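PDB 6EXX: protein PES4, which probably binds RNA, including mRNA 3'-untranslated regions and poly(A) or poly(U) tracts, this chain being its fourth RNA recognition motif. Local coordinates for residues K1-L7 and G47-N53; C14-K20 and K32-D36; L22-I28 and R59-L64. One frame throughout, in Å; residues are numbered along the deposited sequence.

Contact 1: residues K1-L7 and G47-N53; sequences KISTLFL and GFIKFRN
Phe-48 CG sits between its backbone N and carbonyl carbon (chi1 62°), whereas Phe-6 CG is anti to its carbonyl carbon (chi1 -74°); the two residues face each other as a non-hydrogen-bonded antiparallel pair. With these torsions both rings leave the sheet on the same side, next to each other, with Phe-48 CB over one face of the Phe-6 ring, 4.2 Å from its centroid, a CH-pi contact. Their planes meet obliquely, at 48°. Thr-4 continues this face: its CG2 touches Phe-48 CB at 3.8 Å, and its OG1 rests on Lys-50 CG. By sequence, Phe-6 matches the conserved aromatic of RNP2 and Phe-48 one of those of RNP1, consistent with a surface on which RNA bases could stack. Six backbone hydrogen bonds join the strands; the shortest runs from Phe-51 N to Ser-3 O, 2.7 Å. The alternate residues Leu-5, Leu-7, Ile-49 and Phe-51 turn apolar side chains to the other face, as suits residues that pack under the helices; there Phe-51 presents its ring edge to Leu-5 CB (CE2 to CB 4.0 Å). Helix 54-64 covers Leu-5 and Phe-51, while strands 72-78 and 32-39 flank the pair within the sheet.

Contact 2: residues C14-K20 and K32-D36; sequences CNKEFLK and KIQID
Ile-33 reaches from strand 32-36 into the flank of helix 16-20, meeting Lys-16, Leu-19 and Lys-20. From CB, which points toward the helix, the side chain forks. The CG2 methyl lodges between Lys-16 CG, at 3.9 Å, and Leu-19 CD1, at 4.0 Å. The other branch, CG1, is anti to the carbonyl carbon (chi1 -62°) and runs on extended, which carries the CD1 tip to the helix backbone, 3.6 Å from Lys-20 CA. A beta-branched residue suits this place, since it favours a strand and offers two arms to the helix. An alanine here would probably take from Leu-19 CD1 one of its apolar neighbours, uncover the Lys-20 backbone and open a gap between helix and strand. Ile-35, modelled in two conformers, in one of them lays CD1 against the start of the helix, so the detail there is doubtful. At the solvent-facing margin, Lys-16 stretches out with its CE 3.6 Å from Ile-33 O, but that oxygen is held by Lys-32 NZ at 3.0 Å, from well above the carbonyl plane. Asn-15 is the N-cap, its OD1 accepting from Phe-18 N. The contact lays the first helix over strand 32-39, an outermost strand of the sheet: Ile-33 also touches Ile-49 of strand 44-51, and Leu-19 reaches Leu-7 of strand 3-10.

Contact 3: residues L22-I28 and R59-L64; sequences LCHQENI and RIFNFL
Arg-59 turns its guanidinium side-on to Glu-26, so that two nitrogens grip two different oxygens. NE meets the carboxylate atom Glu-26 OE1 at 2.8 Å in a salt bridge, and NH2 donates to the backbone oxygen Glu-26 O at 2.9 Å. Both acceptors lie near the guanidinium plane, yet the carboxylate is turned 57° from that plane, and OE1 is approached from above its own. Bends at chi2 and chi3 fold the arginine chain into this pose. Ile-28 meets the same flat group differently: its CD1 lies over one guanidinium face while its CG1 comes within 3.3 Å of Arg-59 NH2. At the other end of the contact Leu-22 crosses Phe-63 at about a right angle, and both its methyls meet the ring: CD2 lies over a face, 3.4 Å from Phe-63 CE1, and CD1 also packs on Leu-64 CD2 at 3.8 Å. Between them Ile-60 turns its CG1 branch to Ile-28 CD1 (3.9 Å) and Cys-23 SG, and Ile-60 CD1 to the Leu-22 backbone. A small side chain such as this thiol is consistent with the close approach of the helices here. Helix 16-25 ends in a Schellman motif, where Asn-27, a residue tolerant of positive phi, turns the chain so that Ile-28 faces inward. The chemistry is therefore graded: apolar branches fill the middle, and a charged pair ties the margin. Since Arg-59 also binds a carbonyl just past the helix end, its positive charge would probably be favoured by the partial negative charge gathered there.

How the contacts relate
Together the three contacts make up much of the beta-alpha-beta-beta-alpha-beta RRM fold. Contact 1 joins the two central strands and is held chiefly by main-chain bonds, with one face aromatic and partly exposed and the other buried. Contacts 2 and 3 share helix 16-25: contact 2 sets its first turns on strand 32-39 mainly through aliphatic branches, with lysines at its edge, whereas contact 3, the most buried, ties its end to helix 54-64 and adds a salt bridge. The core is continuous between them, since Phe-51 of contact 1 packs on Ile-60 and Ile-28 of contact 3, while Leu-19 of contact 2 reaches Leu-64. A probable hydrogen bond from Phe-48 N to Gln-34 O carries the sheet from contact 1 to contact 2.

Contact 1: residues K1-L7 and G47-N53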
loop_
_atom_site.group_PDB
_atom_site.type_symbol
_atom_site.label_atom_id
_atom_site.label_comp_id
_atom_site.label_asym_id
_atom_site.label_seq_id
_atom_site.Cartn_x
_atom_site.Cartn_y
_atom_site.Cartn_z
ATOM N N LYS A 1 7.654 -9.420 -14.043
ATOM C CA LYS A 1 8.719 -8.568 -13.529
ATOM C C LYS A 1 8.291 -7.940 -12.213
ATOM O O LYS A 1 7.238 -7.309 -12.142
ATOM C CB LYS A 1 9.053 -7.479 -14.545
ATOM C CG LYS A 1 10.243 -6.616 -14.184
ATOM C CD LYS A 1 10.706 -5.812 -15.391
ATOM C CE LYS A 1 10.592 -4.314 -15.152
ATOM N NZ LYS A 1 11.544 -3.835 -14.110
ATOM N N ILE A 2 9.100 -8.123 -11.175
ATOM C CA ILE A 2 8.783 -7.608 -9.844
ATOM C C ILE A 2 8.390 -6.141 -9.919
ATOM O O ILE A 2 9.049 -5.342 -10.597
ATOM C CB ILE A 2 9.978 -7.800 -8.894
ATOM C CG1 ILE A 2 10.203 -9.293 -8.661
ATOM C CG2 ILE A 2 9.747 -7.103 -7.555
ATOM C CD1 ILE A 2 11.536 -9.634 -8.054
ATOM N N SER A 3 7.309 -5.803 -9.225
ATOM C CA SER A 3 6.776 -4.459 -9.229
ATOM C C SER A 3 6.515 -4.078 -7.790
ATOM O O SER A 3 5.798 -4.781 -7.083
ATOM C CB SER A 3 5.481 -4.418 -10.031
ATOM O OG SER A 3 5.020 -3.092 -10.188
ATOM N N THR A 4 7.108 -2.975 -7.355
ATOM C CA THR A 4 6.947 -2.518 -5.986
ATOM C C THR A 4 6.196 -1.208 -5.950
ATOM O O THR A 4 6.542 -0.259 -6.645
ATOM C CB THR A 4 8.301 -2.371 -5.299
ATOM O OG1 THR A 4 8.982 -3.620 -5.373
ATOM C CG2 THR A 4 8.134 -1.996 -3.843
ATOM N N LEU A 5 5.163 -1.179 -5.118
ATOM C CA LEU A 5 4.352 -0.001 -4.895
ATOM C C LEU A 5 4.751 0.584 -3.557
ATOM O O LEU A 5 4.530 -0.029 -2.517
ATOM C CB LEU A 5 2.887 -0.413 -4.848
ATOM C CG LEU A 5 1.868 0.687 -4.577
ATOM C CD1 LEU A 5 1.993 1.785 -5.609
ATOM C CD2 LEU A 5 0.462 0.114 -4.562
ATOM N N PHE A 6 5.337 1.774 -3.571
ATOM C CA PHE A 6 5.665 2.488 -2.346
ATOM C C PHE A 6 4.471 3.318 -1.906
ATOM O O PHE A 6 3.753 3.903 -2.723
ATOM C CB PHE A 6 6.916 3.348 -2.533
ATOM C CG PHE A 6 8.175 2.539 -2.571
ATOM C CD1 PHE A 6 8.599 1.945 -3.744
ATOM C CD2 PHE A 6 8.913 2.335 -1.421
ATOM C CE1 PHE A 6 9.760 1.186 -3.775
ATOM C CE2 PHE A 6 10.070 1.576 -1.446
ATOM C CZ PHE A 6 10.484 1.001 -2.625
ATOM N N LEU A 7 4.253 3.312 -0.597
ATOM C CA LEU A 7 3.086 3.906 0.024
ATOM C C LEU A 7 3.516 4.849 1.131
ATOM O O LEU A 7 4.432 4.539 1.893
ATOM C CB LEU A 7 2.213 2.813 0.644
ATOM C CG LEU A 7 1.648 1.777 -0.318
ATOM C CD1 LEU A 7 0.910 0.699 0.442
ATOM C CD2 LEU A 7 0.748 2.424 -1.361
ATOM N N GLY A 47 5.586 2.557 3.744
ATOM C CA GLY A 47 6.150 1.261 3.469
ATOM C C GLY A 47 5.963 0.919 2.014
ATOM O O GLY A 47 5.969 1.807 1.152
ATOM N N PHE A 48 5.785 -0.363 1.733
ATOM C CA PHE A 48 5.630 -0.787 0.355
ATOM C C PHE A 48 4.952 -2.134 0.274
ATOM O O PHE A 48 4.877 -2.878 1.258
ATOM C CB PHE A 48 6.991 -0.853 -0.354
ATOM C CG PHE A 48 7.942 -1.841 0.259
ATOM C CD1 PHE A 48 7.930 -3.178 -0.121
ATOM C CD2 PHE A 48 8.861 -1.436 1.210
ATOM C CE1 PHE A 48 8.804 -4.084 0.449
ATOM C CE2 PHE A 48 9.741 -2.337 1.778
ATOM C CZ PHE A 48 9.714 -3.659 1.395
ATOM N N ILE A 49 4.451 -2.435 -0.917
ATOM C CA ILE A 49 4.022 -3.778 -1.249
ATOM C C ILE A 49 4.814 -4.198 -2.475
ATOM O O ILE A 49 4.809 -3.505 -3.501
ATOM C CB ILE A 49 2.511 -3.886 -1.546
ATOM C CG1 ILE A 49 1.683 -3.296 -0.394
ATOM C CG2 ILE A 49 2.164 -5.343 -1.806
ATOM C CD1 ILE A 49 0.201 -3.171 -0.728
ATOM N N LYS A 50 5.497 -5.334 -2.364
ATOM C CA LYS A 50 6.282 -5.879 -3.461
ATOM C C LYS A 50 5.458 -6.972 -4.109
ATOM O O LYS A 50 5.134 -7.966 -3.464
ATOM C CB LYS A 50 7.606 -6.456 -2.970
ATOM C CG LYS A 50 8.513 -6.907 -4.110
ATOM C CD LYS A 50 9.662 -7.804 -3.668
ATOM C CE LYS A 50 10.532 -7.180 -2.614
ATOM N NZ LYS A 50 11.636 -8.116 -2.273
ATOM N N PHE A 51 5.122 -6.766 -5.377
ATOM C CA PHE A 51 4.299 -7.696 -6.140
ATOM C C PHE A 51 5.134 -8.541 -7.097
ATOM O O PHE A 51 6.233 -8.158 -7.502
ATOM C CB PHE A 51 3.252 -6.933 -6.950
ATOM C CG PHE A 51 2.272 -6.171 -6.109
ATOM C CD1 PHE A 51 1.148 -6.800 -5.597
ATOM C CD2 PHE A 51 2.462 -4.827 -5.842
ATOM C CE1 PHE A 51 0.236 -6.100 -4.846
ATOM C CE2 PHE A 51 1.548 -4.132 -5.085
ATOM C CZ PHE A 51 0.443 -4.770 -4.584
ATOM N N ARG A 52 4.584 -9.691 -7.469
ATOM C CA ARG A 52 5.241 -10.599 -8.393
ATOM C C ARG A 52 5.317 -10.062 -9.815
ATOM O O ARG A 52 6.198 -10.459 -10.573
ATOM C CB ARG A 52 4.509 -11.937 -8.398
ATOM C CG ARG A 52 4.481 -12.615 -7.057
ATOM C CD ARG A 52 3.431 -13.714 -7.009
ATOM N NE ARG A 52 3.378 -14.342 -5.692
ATOM C CZ ARG A 52 4.152 -15.350 -5.306
ATOM N NH1 ARG A 52 5.051 -15.867 -6.133
ATOM N NH2 ARG A 52 4.023 -15.844 -4.086
ATOM N N ASN A 53 4.391 -9.184 -10.180
ATOM C CA ASN A 53 4.345 -8.653 -11.531
ATOM C C ASN A 53 3.539 -7.363 -11.550
ATOM O O ASN A 53 2.895 -6.991 -10.560
ATOM C CB ASN A 53 3.770 -9.684 -12.511
ATOM C CG ASN A 53 2.453 -10.250 -12.049
ATOM O OD1 ASN A 53 1.494 -9.513 -11.819
ATOM N ND2 ASN A 53 2.397 -11.571 -11.905
#

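Contact 2: residues C14-K20 and K32-D36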
loop_
_atom_site.group_PDB
_atom_site.type_symbol
_atom_site.label_atom_id
_atom_site.label_comp_id
_atom_site.label_asym_id
_atom_site.label_seq_id
_atom_site.Cartn_x
_atom_site.Cartn_y
_atom_site.Cartn_z
ATOM N N CYS A 14 -5.128 2.384 7.886
ATOM C CA CYS A 14 -4.661 1.848 6.612
ATOM C C CYS A 14 -3.415 1.004 6.877
ATOM O O CYS A 14 -2.284 1.348 6.488
ATOM C CB CYS A 14 -4.357 2.966 5.625
ATOM S SG CYS A 14 -4.142 2.372 3.933
ATOM N N ASN A 15 -3.645 -0.103 7.577
ATOM C CA ASN A 15 -2.573 -0.875 8.171
ATOM C C ASN A 15 -2.262 -2.153 7.394
ATOM O O ASN A 15 -2.847 -2.426 6.349
ATOM C CB ASN A 15 -2.881 -1.157 9.649
ATOM C CG ASN A 15 -4.156 -1.952 9.869
ATOM O OD1 ASN A 15 -4.731 -2.520 8.956
ATOM N ND2 ASN A 15 -4.598 -1.996 11.118
ATOM N N LYS A 16 -1.314 -2.934 7.889
ATOM C CA LYS A 16 -0.883 -4.124 7.172
ATOM C C LYS A 16 -2.042 -5.090 6.963
ATOM O O LYS A 16 -2.172 -5.712 5.909
ATOM C CB LYS A 16 0.261 -4.821 7.918
ATOM C CG LYS A 16 0.764 -6.087 7.233
ATOM C CD LYS A 16 1.915 -6.733 7.979
ATOM C CE LYS A 16 2.505 -7.887 7.177
ATOM N NZ LYS A 16 3.501 -8.688 7.946
ATOM N N GLU A 17 -2.898 -5.208 7.968
ATOM C CA GLU A 17 -4.031 -6.113 7.895
ATOM C C GLU A 17 -5.007 -5.681 6.807
ATOM O O GLU A 17 -5.560 -6.514 6.080
ATOM C CB GLU A 17 -4.735 -6.175 9.252
ATOM C CG GLU A 17 -3.936 -6.891 10.333
ATOM C CD GLU A 17 -2.654 -6.172 10.721
ATOM O OE1 GLU A 17 -2.668 -4.932 10.889
ATOM O OE2 GLU A 17 -1.624 -6.858 10.874
ATOM N N PHE A 18 -5.223 -4.380 6.699
ATOM C CA PHE A 18 -6.083 -3.840 5.656
ATOM C C PHE A 18 -5.484 -4.129 4.277
ATOM O O PHE A 18 -6.176 -4.569 3.365
ATOM C CB PHE A 18 -6.245 -2.342 5.867
ATOM C CG PHE A 18 -7.066 -1.659 4.817
ATOM C CD1 PHE A 18 -8.385 -2.023 4.595
ATOM C CD2 PHE A 18 -6.524 -0.634 4.067
ATOM C CE1 PHE A 18 -9.132 -1.376 3.635
ATOM C CE2 PHE A 18 -7.275 0.023 3.117
ATOM C CZ PHE A 18 -8.572 -0.349 2.901
ATOM N N LEU A 19 -4.186 -3.878 4.115
ATOM C CA LEU A 19 -3.521 -4.107 2.837
ATOM C C LEU A 19 -3.541 -5.585 2.453
ATOM O O LEU A 19 -3.752 -5.936 1.295
ATOM C CB LEU A 19 -2.090 -3.582 2.869
ATOM C CG LEU A 19 -1.953 -2.074 3.092
ATOM C CD1 LEU A 19 -0.500 -1.718 3.215
ATOM C CD2 LEU A 19 -2.625 -1.247 1.996
ATOM N N LYS A 20 -3.343 -6.464 3.436
ATOM C CA LYS A 20 -3.400 -7.896 3.187
ATOM C C LYS A 20 -4.802 -8.295 2.730
ATOM O O LYS A 20 -4.971 -9.102 1.817
ATOM C CB LYS A 20 -3.017 -8.653 4.459
ATOM C CG LYS A 20 -2.989 -10.153 4.291
ATOM C CD LYS A 20 -2.468 -10.862 5.542
ATOM C CE LYS A 20 -3.472 -10.822 6.687
ATOM N NZ LYS A 20 -2.963 -11.462 7.942
ATOM N N LYS A 32 5.699 -9.358 -0.529
ATOM C CA LYS A 32 5.877 -8.757 0.789
ATOM C C LYS A 32 4.972 -7.546 0.955
ATOM O O LYS A 32 4.889 -6.721 0.062
ATOM C CB LYS A 32 7.336 -8.316 0.969
ATOM C CG LYS A 32 7.676 -7.811 2.369
ATOM C CD LYS A 32 7.882 -8.968 3.338
ATOM C CE LYS A 32 8.363 -8.490 4.699
ATOM N NZ LYS A 32 7.280 -7.826 5.473
ATOM N N ILE A 33 4.327 -7.443 2.112
ATOM C CA ILE A 33 3.689 -6.207 2.550
ATOM C C ILE A 33 4.494 -5.734 3.738
ATOM O O ILE A 33 4.663 -6.481 4.695
ATOM C CB ILE A 33 2.232 -6.419 2.982
ATOM C CG1 ILE A 33 1.420 -6.928 1.798
ATOM C CG2 ILE A 33 1.645 -5.119 3.536
ATOM C CD1 ILE A 33 -0.016 -7.305 2.139
ATOM N N GLN A 34 5.008 -4.514 3.688
ATOM C CA GLN A 34 5.887 -4.028 4.736
ATOM C C GLN A 34 5.596 -2.575 5.059
ATOM O O GLN A 34 5.852 -1.696 4.247
ATOM C CB GLN A 34 7.337 -4.167 4.282
ATOM C CG GLN A 34 8.359 -3.652 5.285
ATOM C CD GLN A 34 9.728 -4.252 5.065
ATOM O OE1 GLN A 34 9.863 -5.463 4.903
ATOM N NE2 GLN A 34 10.748 -3.410 5.045
ATOM N N ILE A 35 5.042 -2.318 6.235
ATOM C CA ILE A 35 4.864 -0.947 6.707
ATOM C C ILE A 35 5.902 -0.698 7.780
ATOM O O ILE A 35 5.719 -1.095 8.926
ATOM C CB ILE A 35 3.458 -0.688 7.278
ATOM C CG1 ILE A 35 2.410 -0.805 6.171
ATOM C CG2 ILE A 35 3.395 0.701 7.922
ATOM C CD1 ILE A 35 0.983 -0.676 6.670
ATOM N N ASP A 36 6.984 -0.028 7.391
ATOM C CA ASP A 36 8.205 0.052 8.182
ATOM C C ASP A 36 8.617 1.461 8.574
ATOM O O ASP A 36 9.689 1.643 9.138
ATOM C CB ASP A 36 9.365 -0.619 7.411
ATOM C CG ASP A 36 9.590 -0.016 6.019
ATOM O OD1 ASP A 36 8.948 0.996 5.684
ATOM O OD2 ASP A 36 10.435 -0.549 5.261
#

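Contact 3: residues L22-I28 and R59-L64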
loop_
_atom_site.group_PDB
_atom_site.type_symbol
_atom_site.label_atom_id
_atom_site.label_comp_id
_atom_site.label_asym_id
_atom_site.label_seq_id
_atom_site.Cartn_x
_atom_site.Cartn_y
_atom_site.Cartn_z
ATOM N N LEU A 22 -6.967 -6.369 1.149
ATOM C CA LEU A 22 -7.162 -5.907 -0.222
ATOM C C LEU A 22 -6.554 -6.883 -1.217
ATOM O O LEU A 22 -7.157 -7.201 -2.241
ATOM C CB LEU A 22 -6.546 -4.529 -0.423
ATOM C CG LEU A 22 -7.177 -3.374 0.351
ATOM C CD1 LEU A 22 -6.445 -2.076 0.063
ATOM C CD2 LEU A 22 -8.669 -3.229 0.066
ATOM N N CYS A 23 -5.355 -7.369 -0.914
ATOM C CA CYS A 23 -4.709 -8.326 -1.795
ATOM C C CYS A 23 -5.518 -9.627 -1.856
ATOM O O CYS A 23 -5.756 -10.160 -2.938
ATOM C CB CYS A 23 -3.274 -8.587 -1.335
ATOM S SG CYS A 23 -2.158 -7.190 -1.597
ATOM N N HIS A 24 -5.959 -10.126 -0.704
ATOM C CA HIS A 24 -6.780 -11.333 -0.672
ATOM C C HIS A 24 -8.054 -11.159 -1.498
ATOM O O HIS A 24 -8.474 -12.069 -2.211
ATOM C CB HIS A 24 -7.156 -11.699 0.769
ATOM C CG HIS A 24 -6.073 -12.390 1.533
ATOM N ND1 HIS A 24 -5.993 -12.343 2.911
ATOM C CD2 HIS A 24 -5.039 -13.161 1.125
ATOM C CE1 HIS A 24 -4.948 -13.043 3.313
ATOM N NE2 HIS A 24 -4.350 -13.547 2.249
ATOM N N GLN A 25 -8.674 -9.989 -1.401
ATOM C CA GLN A 25 -9.927 -9.747 -2.112
ATOM C C GLN A 25 -9.739 -9.779 -3.628
ATOM O O GLN A 25 -10.681 -10.057 -4.364
ATOM C CB GLN A 25 -10.556 -8.426 -1.663
ATOM C CG GLN A 25 -11.131 -8.475 -0.250
ATOM C CD GLN A 25 -12.244 -9.483 -0.127
ATOM O OE1 GLN A 25 -12.147 -10.462 0.618
ATOM N NE2 GLN A 25 -13.307 -9.259 -0.876
ATOM N N GLU A 26 -8.516 -9.507 -4.080
ATOM C CA GLU A 26 -8.162 -9.517 -5.498
ATOM C C GLU A 26 -7.481 -10.817 -5.931
ATOM O O GLU A 26 -7.040 -10.930 -7.071
ATOM C CB GLU A 26 -7.247 -8.333 -5.806
ATOM C CG GLU A 26 -7.968 -7.014 -5.928
ATOM C CD GLU A 26 -8.817 -6.919 -7.195
ATOM O OE1 GLU A 26 -8.590 -7.706 -8.145
ATOM O OE2 GLU A 26 -9.731 -6.065 -7.243
ATOM N N ASN A 27 -7.391 -11.795 -5.030
ATOM C CA ASN A 27 -6.689 -13.044 -5.314
ATOM C C ASN A 27 -5.241 -12.785 -5.725
ATOM O O ASN A 27 -4.712 -13.436 -6.622
ATOM C CB ASN A 27 -7.411 -13.848 -6.399
ATOM C CG ASN A 27 -6.877 -15.256 -6.531
ATOM O OD1 ASN A 27 -6.558 -15.911 -5.541
ATOM N ND2 ASN A 27 -6.743 -15.720 -7.763
ATOM N N ILE A 28 -4.614 -11.828 -5.049
ATOM C CA ILE A 28 -3.223 -11.461 -5.294
ATOM C C ILE A 28 -2.360 -11.905 -4.130
ATOM O O ILE A 28 -2.708 -11.666 -2.972
ATOM C CB ILE A 28 -3.084 -9.938 -5.480
ATOM C CG1 ILE A 28 -3.706 -9.532 -6.815
ATOM C CG2 ILE A 28 -1.616 -9.494 -5.396
ATOM C CD1 ILE A 28 -3.885 -8.063 -6.988
ATOM N N ARG A 59 -3.728 -3.593 -9.967
ATOM C CA ARG A 59 -5.042 -3.641 -9.352
ATOM C C ARG A 59 -5.050 -2.972 -7.979
ATOM O O ARG A 59 -5.994 -2.254 -7.628
ATOM C CB ARG A 59 -5.551 -5.081 -9.277
ATOM C CG ARG A 59 -5.558 -5.774 -10.636
ATOM C CD ARG A 59 -6.696 -6.769 -10.821
ATOM N NE ARG A 59 -6.550 -7.966 -9.996
ATOM C CZ ARG A 59 -5.732 -8.981 -10.265
ATOM N NH1 ARG A 59 -4.938 -8.960 -11.329
ATOM N NH2 ARG A 59 -5.704 -10.026 -9.448
ATOM N N ILE A 60 -3.995 -3.181 -7.204
ATOM C CA ILE A 60 -3.910 -2.578 -5.883
ATOM C C ILE A 60 -3.581 -1.077 -5.974
ATOM O O ILE A 60 -4.146 -0.268 -5.237
ATOM C CB ILE A 60 -2.904 -3.349 -4.998
ATOM C CG1 ILE A 60 -3.327 -4.819 -4.856
ATOM C CG2 ILE A 60 -2.756 -2.684 -3.647
ATOM C CD1 ILE A 60 -4.715 -5.021 -4.293
ATOM N N PHE A 61 -2.704 -0.694 -6.896
ATOM C CA PHE A 61 -2.458 0.711 -7.160
ATOM C C PHE A 61 -3.757 1.444 -7.470
ATOM O O PHE A 61 -4.027 2.524 -6.949
ATOM C CB PHE A 61 -1.493 0.885 -8.326
ATOM C CG PHE A 61 -1.316 2.307 -8.738
ATOM C CD1 PHE A 61 -0.408 3.120 -8.098
ATOM C CD2 PHE A 61 -2.078 2.851 -9.751
ATOM C CE1 PHE A 61 -0.249 4.439 -8.467
ATOM C CE2 PHE A 61 -1.919 4.169 -10.116
ATOM C CZ PHE A 61 -1.001 4.958 -9.478
ATOM N N ASN A 62 -4.574 0.866 -8.336
ATOM C CA ASN A 62 -5.808 1.528 -8.725
ATOM C C ASN A 62 -6.704 1.780 -7.517
ATOM O O ASN A 62 -7.331 2.833 -7.417
ATOM C CB ASN A 62 -6.562 0.701 -9.773
ATOM C CG ASN A 62 -5.934 0.759 -11.144
ATOM O OD1 ASN A 62 -5.178 1.671 -11.464
ATOM N ND2 ASN A 62 -6.290 -0.198 -11.983
ATOM N N PHE A 63 -6.773 0.808 -6.618
ATOM C CA PHE A 63 -7.607 0.930 -5.436
ATOM C C PHE A 63 -7.084 1.985 -4.456
ATOM O O PHE A 63 -7.855 2.740 -3.864
ATOM C CB PHE A 63 -7.708 -0.431 -4.740
ATOM C CG PHE A 63 -8.678 -0.451 -3.595
ATOM C CD1 PHE A 63 -8.273 -0.073 -2.328
ATOM C CD2 PHE A 63 -9.988 -0.848 -3.778
ATOM C CE1 PHE A 63 -9.161 -0.084 -1.263
ATOM C CE2 PHE A 63 -10.874 -0.870 -2.711
ATOM C CZ PHE A 63 -10.451 -0.481 -1.461
ATOM N N LEU A 64 -5.769 2.013 -4.265
ATOM C CA LEU A 64 -5.170 2.847 -3.231
ATOM C C LEU A 64 -4.820 4.253 -3.659
ATOM O O LEU A 64 -4.785 5.141 -2.820
ATOM C CB LEU A 64 -3.904 2.200 -2.688
ATOM C CG LEU A 64 -4.111 0.962 -1.823
ATOM C CD1 LEU A 64 -2.773 0.323 -1.509
ATOM C CD2 LEU A 64 -4.869 1.288 -0.544
#